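PDB 2Y1V: CELL WALL surface anchor family protein from Streptococcus pneumoniae, which forms the shaft of the pneumococcal pilus as its major pilin, RrgB, whose subunits polymerise into a fibre on the cell surface. Local coordinates for residues L14-G19 with P42-E47; A49-V54 with S118-V123. All coordinates share one frame; numbering follows the deposited sequence.

Interaction 1. Residues L14-G19 with P42-E47; sequences LLATDG and PANAKE
L15 and K46 face each other as the hydrogen-bonded pair of a short antiparallel ladder, a worked example of how a strand edge passes from firm to loose. L15 N gives a nearly straight bond to K46 O at 2.6 Å, in the carbonyl plane, and K46 N returns one to L15 O at 2.9 Å. The tight part lies on the face shared by L14, A16, A45 and E47, where L14 CG rests against A45 CB at 4.1 Å.

Past A16 the ladder gives way to the backbone oxygen of N44, a loop residue just before strand 45-47. T17 N meets this oxygen nearly head-on at 3.0 Å. T17 OG1, held between its backbone N and carbonyl carbon (chi1 67°), adds a longer bond of 3.3 Å to N44 O from above the carbonyl plane. This loop end is looser, with T17 and D18 exposed. D18 OD1 and N44 ND2 both bond to the backbone of D20, which ties the two loops together. On the other face exposed K46 runs its end away, while L15 beside it is buried against I48 and Y122.

Helix 22-28 covers A16, N44 and A45 through I24, while strand 149-167 pairs in parallel with strand 8-16, of which L14-A16 is the end.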
# COMPACT_ATOMS: atom_id res chain seq x y z
N LEU A 14 -32.87 1.53 16.54
CA LEU A 14 -33.40 0.89 15.36
C LEU A 14 -32.58 1.23 14.11
O LEU A 14 -32.19 2.37 13.91
CB LEU A 14 -34.87 1.28 15.17
CG LEU A 14 -35.94 0.38 15.79
CD1 LEU A 14 -35.48 -0.30 17.07
CD2 LEU A 14 -37.25 1.16 16.00
N LEU A 15 -32.34 0.21 13.29
CA LEU A 15 -31.68 0.40 12.01
C LEU A 15 -32.69 0.25 10.85
O LEU A 15 -33.37 -0.78 10.75
CB LEU A 15 -30.59 -0.65 11.87
CG LEU A 15 -29.45 -0.40 10.88
CD1 LEU A 15 -28.53 -1.57 10.97
CD2 LEU A 15 -29.97 -0.25 9.47
N ALA A 16 -32.80 1.25 9.99
CA ALA A 16 -33.61 1.09 8.79
C ALA A 16 -32.85 0.29 7.72
O ALA A 16 -31.97 0.82 7.06
CB ALA A 16 -34.03 2.42 8.25
N THR A 17 -33.20 -0.99 7.57
CA THR A 17 -32.50 -1.85 6.61
C THR A 17 -32.62 -1.35 5.17
O THR A 17 -31.75 -1.60 4.34
CB THR A 17 -32.95 -3.33 6.71
OG1 THR A 17 -34.31 -3.45 6.28
CG2 THR A 17 -32.80 -3.84 8.15
N ASP A 18 -33.71 -0.66 4.88
CA ASP A 18 -33.81 0.06 3.62
C ASP A 18 -33.19 1.43 3.87
O ASP A 18 -32.22 1.56 4.61
CB ASP A 18 -35.26 0.15 3.16
CG ASP A 18 -36.13 1.02 4.08
OD1 ASP A 18 -35.64 1.38 5.18
OD2 ASP A 18 -37.29 1.34 3.70
N GLY A 19 -33.73 2.48 3.26
CA GLY A 19 -33.26 3.82 3.58
C GLY A 19 -34.31 4.61 4.35
O GLY A 19 -34.13 5.79 4.65
N PRO A 42 -41.59 -2.94 12.89
CA PRO A 42 -41.82 -2.89 11.45
C PRO A 42 -40.90 -3.88 10.74
O PRO A 42 -39.84 -4.21 11.27
CB PRO A 42 -41.45 -1.45 11.10
CG PRO A 42 -41.81 -0.68 12.33
CD PRO A 42 -41.41 -1.59 13.46
N ALA A 43 -41.30 -4.35 9.56
CA ALA A 43 -40.48 -5.31 8.83
C ALA A 43 -39.22 -4.63 8.32
O ALA A 43 -38.27 -5.27 7.88
CB ALA A 43 -41.27 -5.90 7.66
N ASN A 44 -39.21 -3.31 8.41
CA ASN A 44 -38.18 -2.47 7.83
C ASN A 44 -37.06 -2.12 8.82
O ASN A 44 -36.00 -1.62 8.42
CB ASN A 44 -38.84 -1.19 7.31
CG ASN A 44 -37.86 -0.05 7.15
OD1 ASN A 44 -36.73 -0.25 6.71
ND2 ASN A 44 -38.29 1.16 7.51
N ALA A 45 -37.29 -2.37 10.10
CA ALA A 45 -36.35 -1.93 11.12
C ALA A 45 -35.76 -3.09 11.87
O ALA A 45 -36.38 -4.13 12.00
CB ALA A 45 -37.02 -0.97 12.07
N LYS A 46 -34.54 -2.91 12.37
CA LYS A 46 -33.87 -3.94 13.15
C LYS A 46 -33.22 -3.31 14.39
O LYS A 46 -32.74 -2.18 14.33
CB LYS A 46 -32.83 -4.65 12.29
CG LYS A 46 -32.31 -5.95 12.89
CD LYS A 46 -31.16 -6.51 12.06
CE LYS A 46 -30.19 -7.30 12.93
NZ LYS A 46 -29.69 -6.50 14.09
N GLU A 47 -33.22 -4.03 15.50
CA GLU A 47 -32.61 -3.51 16.70
C GLU A 47 -31.16 -3.96 16.86
O GLU A 47 -30.86 -5.16 16.85
CB GLU A 47 -33.42 -3.89 17.94
CG GLU A 47 -32.85 -3.29 19.22
CD GLU A 47 -33.75 -3.52 20.41
OE1 GLU A 47 -34.81 -4.17 20.22
OE2 GLU A 47 -33.41 -3.06 21.52

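Interaction 2. Residues A49-V54 with S118-V123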
# COMPACT_ATOMS: atom_id res chain seq x y z
N ALA A 49 -27.23 -3.67 18.84
CA ALA A 49 -26.44 -3.42 20.04
C ALA A 49 -25.19 -2.65 19.66
O ALA A 49 -24.84 -2.54 18.48
CB ALA A 49 -26.05 -4.73 20.68
N GLY A 50 -24.50 -2.16 20.69
CA GLY A 50 -23.23 -1.48 20.51
C GLY A 50 -23.35 -0.03 20.08
O GLY A 50 -22.42 0.50 19.49
N VAL A 51 -24.47 0.61 20.37
CA VAL A 51 -24.61 2.04 20.14
C VAL A 51 -24.61 2.73 21.50
O VAL A 51 -25.32 2.29 22.40
CB VAL A 51 -25.90 2.34 19.33
CG1 VAL A 51 -26.21 3.82 19.28
CG2 VAL A 51 -25.78 1.77 17.93
N MSE A 52 -23.81 3.79 21.65
CA MSE A 52 -23.70 4.51 22.93
C MSE A 52 -24.69 5.67 23.07
O MSE A 52 -24.80 6.53 22.17
CB MSE A 52 -22.29 5.06 23.14
CG MSE A 52 -22.14 5.87 24.44
SE MSE A 52 -21.97 4.71 26.02
CE MSE A 52 -20.02 4.50 26.02
N PHE A 53 -25.36 5.71 24.21
CA PHE A 53 -26.35 6.74 24.51
C PHE A 53 -26.04 7.44 25.82
O PHE A 53 -25.69 6.79 26.82
CB PHE A 53 -27.77 6.16 24.50
CG PHE A 53 -28.38 6.07 23.13
CD1 PHE A 53 -29.01 7.19 22.55
CD2 PHE A 53 -28.29 4.90 22.40
CE1 PHE A 53 -29.57 7.12 21.28
CE2 PHE A 53 -28.82 4.81 21.14
CZ PHE A 53 -29.46 5.93 20.56
N VAL A 54 -26.14 8.76 25.82
CA VAL A 54 -25.79 9.54 26.99
C VAL A 54 -26.86 10.57 27.24
O VAL A 54 -27.46 11.10 26.31
CB VAL A 54 -24.39 10.20 26.88
CG1 VAL A 54 -24.41 11.30 25.89
CG2 VAL A 54 -23.96 10.77 28.22
N SER A 118 -18.92 8.37 18.17
CA SER A 118 -17.52 8.29 18.43
C SER A 118 -17.15 7.33 19.56
O SER A 118 -15.99 7.04 19.76
CB SER A 118 -17.02 9.70 18.76
OG SER A 118 -15.62 9.77 18.54
N LEU A 119 -18.15 6.83 20.29
CA LEU A 119 -17.94 5.92 21.43
C LEU A 119 -18.74 4.61 21.33
O LEU A 119 -19.06 3.98 22.33
CB LEU A 119 -18.32 6.63 22.72
CG LEU A 119 -17.53 7.86 23.20
CD1 LEU A 119 -18.25 8.45 24.41
CD2 LEU A 119 -16.09 7.50 23.57
N SER A 120 -19.09 4.22 20.12
CA SER A 120 -19.89 3.02 19.93
C SER A 120 -18.99 1.89 19.42
O SER A 120 -17.81 2.09 19.18
CB SER A 120 -21.03 3.32 18.96
OG SER A 120 -21.90 4.31 19.52
N THR A 121 -19.55 0.70 19.25
CA THR A 121 -18.78 -0.39 18.73
C THR A 121 -19.46 -1.00 17.52
O THR A 121 -18.87 -1.83 16.81
CB THR A 121 -18.56 -1.46 19.82
OG1 THR A 121 -19.82 -2.02 20.20
CG2 THR A 121 -17.87 -0.83 21.05
N TYR A 122 -20.70 -0.59 17.26
CA TYR A 122 -21.48 -1.24 16.19
C TYR A 122 -20.75 -1.21 14.87
O TYR A 122 -20.08 -0.23 14.55
CB TYR A 122 -22.87 -0.63 16.04
CG TYR A 122 -23.64 -1.24 14.90
CD1 TYR A 122 -24.25 -2.50 15.02
CD2 TYR A 122 -23.73 -0.58 13.69
CE1 TYR A 122 -24.94 -3.06 13.96
CE2 TYR A 122 -24.41 -1.14 12.63
CZ TYR A 122 -25.02 -2.36 12.77
OH TYR A 122 -25.70 -2.87 11.68
N VAL A 123 -20.91 -2.29 14.12
CA VAL A 123 -20.32 -2.43 12.80
C VAL A 123 -21.28 -3.25 11.97
O VAL A 123 -21.59 -4.39 12.31
CB VAL A 123 -18.98 -3.20 12.83
CG1 VAL A 123 -18.37 -3.28 11.43
CG2 VAL A 123 -18.01 -2.55 13.79
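G50 O is gripped by two successive amides, T121 N at 2.9 Å and Y122 N at 3.0 Å. The first bond is nearly straight, with an angle of 165° at its hydrogen; the second is more bent, and its donor is tilted further from the carbonyl plane. Here, in the N-terminal part of the pilin, the loop between strands 109-115 and 129-134 runs roughly antiparallel to the residues leading into strand 52-57, an inner strand of a four-stranded antiparallel sheet. The case illustrates how two backbone bonds and one serine hydroxyl can fix an irregular loop without regular strand pairing.

G50 has a positive phi of 80°, and the direction a CB would take points at the loop, where T121 OG1 already lies 3.5 Å from G50 CA. The close approach of the two backbones therefore suits a residue without a side chain.

One step on, S120 replaces a backbone acceptor with its hydroxyl. Its OG stands anti to the carbonyl carbon (chi1 -63°), which brings it over to M52 N at 2.9 Å. The same oxygen also bonds to I116 O, so it joins M52, the first residue of strand 52-57, to the residue just after strand 109-115. The backbone O of S120 accepts a hydrogen bond from N299 ND2. Beside the hydroxyl selenomethionine M52 lays its CB against L119 O, and its bent chain keeps the methyl CE close to that oxygen as well.

At the other end, the root of the Y122 side chain touches V51 CG2, while the ring leads away to touch I48 and L15 and its OH bonds to E158. Where the ring leaves the contact, Y122 CD1 lies 3.5 Å from A49 O.

Overall arrangement
From the N terminus, the chain runs along strand 8-16, turns through helix 22-28 and comes back at 45-47, where interaction 1 closes a loop with 22 residues between its segments. Almost at once it enters 49-54, opening interaction 2, which closes 63 residues later at 118-123 after several strands. The two loops thus follow in series, neither enclosing nor crossing the other. Interaction 1 adds the short strand 45-47 to strand 8-16 of the large mixed sheet, whereas interaction 2 ties the four-stranded sheet to the loop before strand 129-134. Their centres lie about 17 Å apart, yet they touch, L15 CD1 approaching Y122 OH at 3.2 Å, so that the loop of interaction 2 packs on the strand of interaction 1.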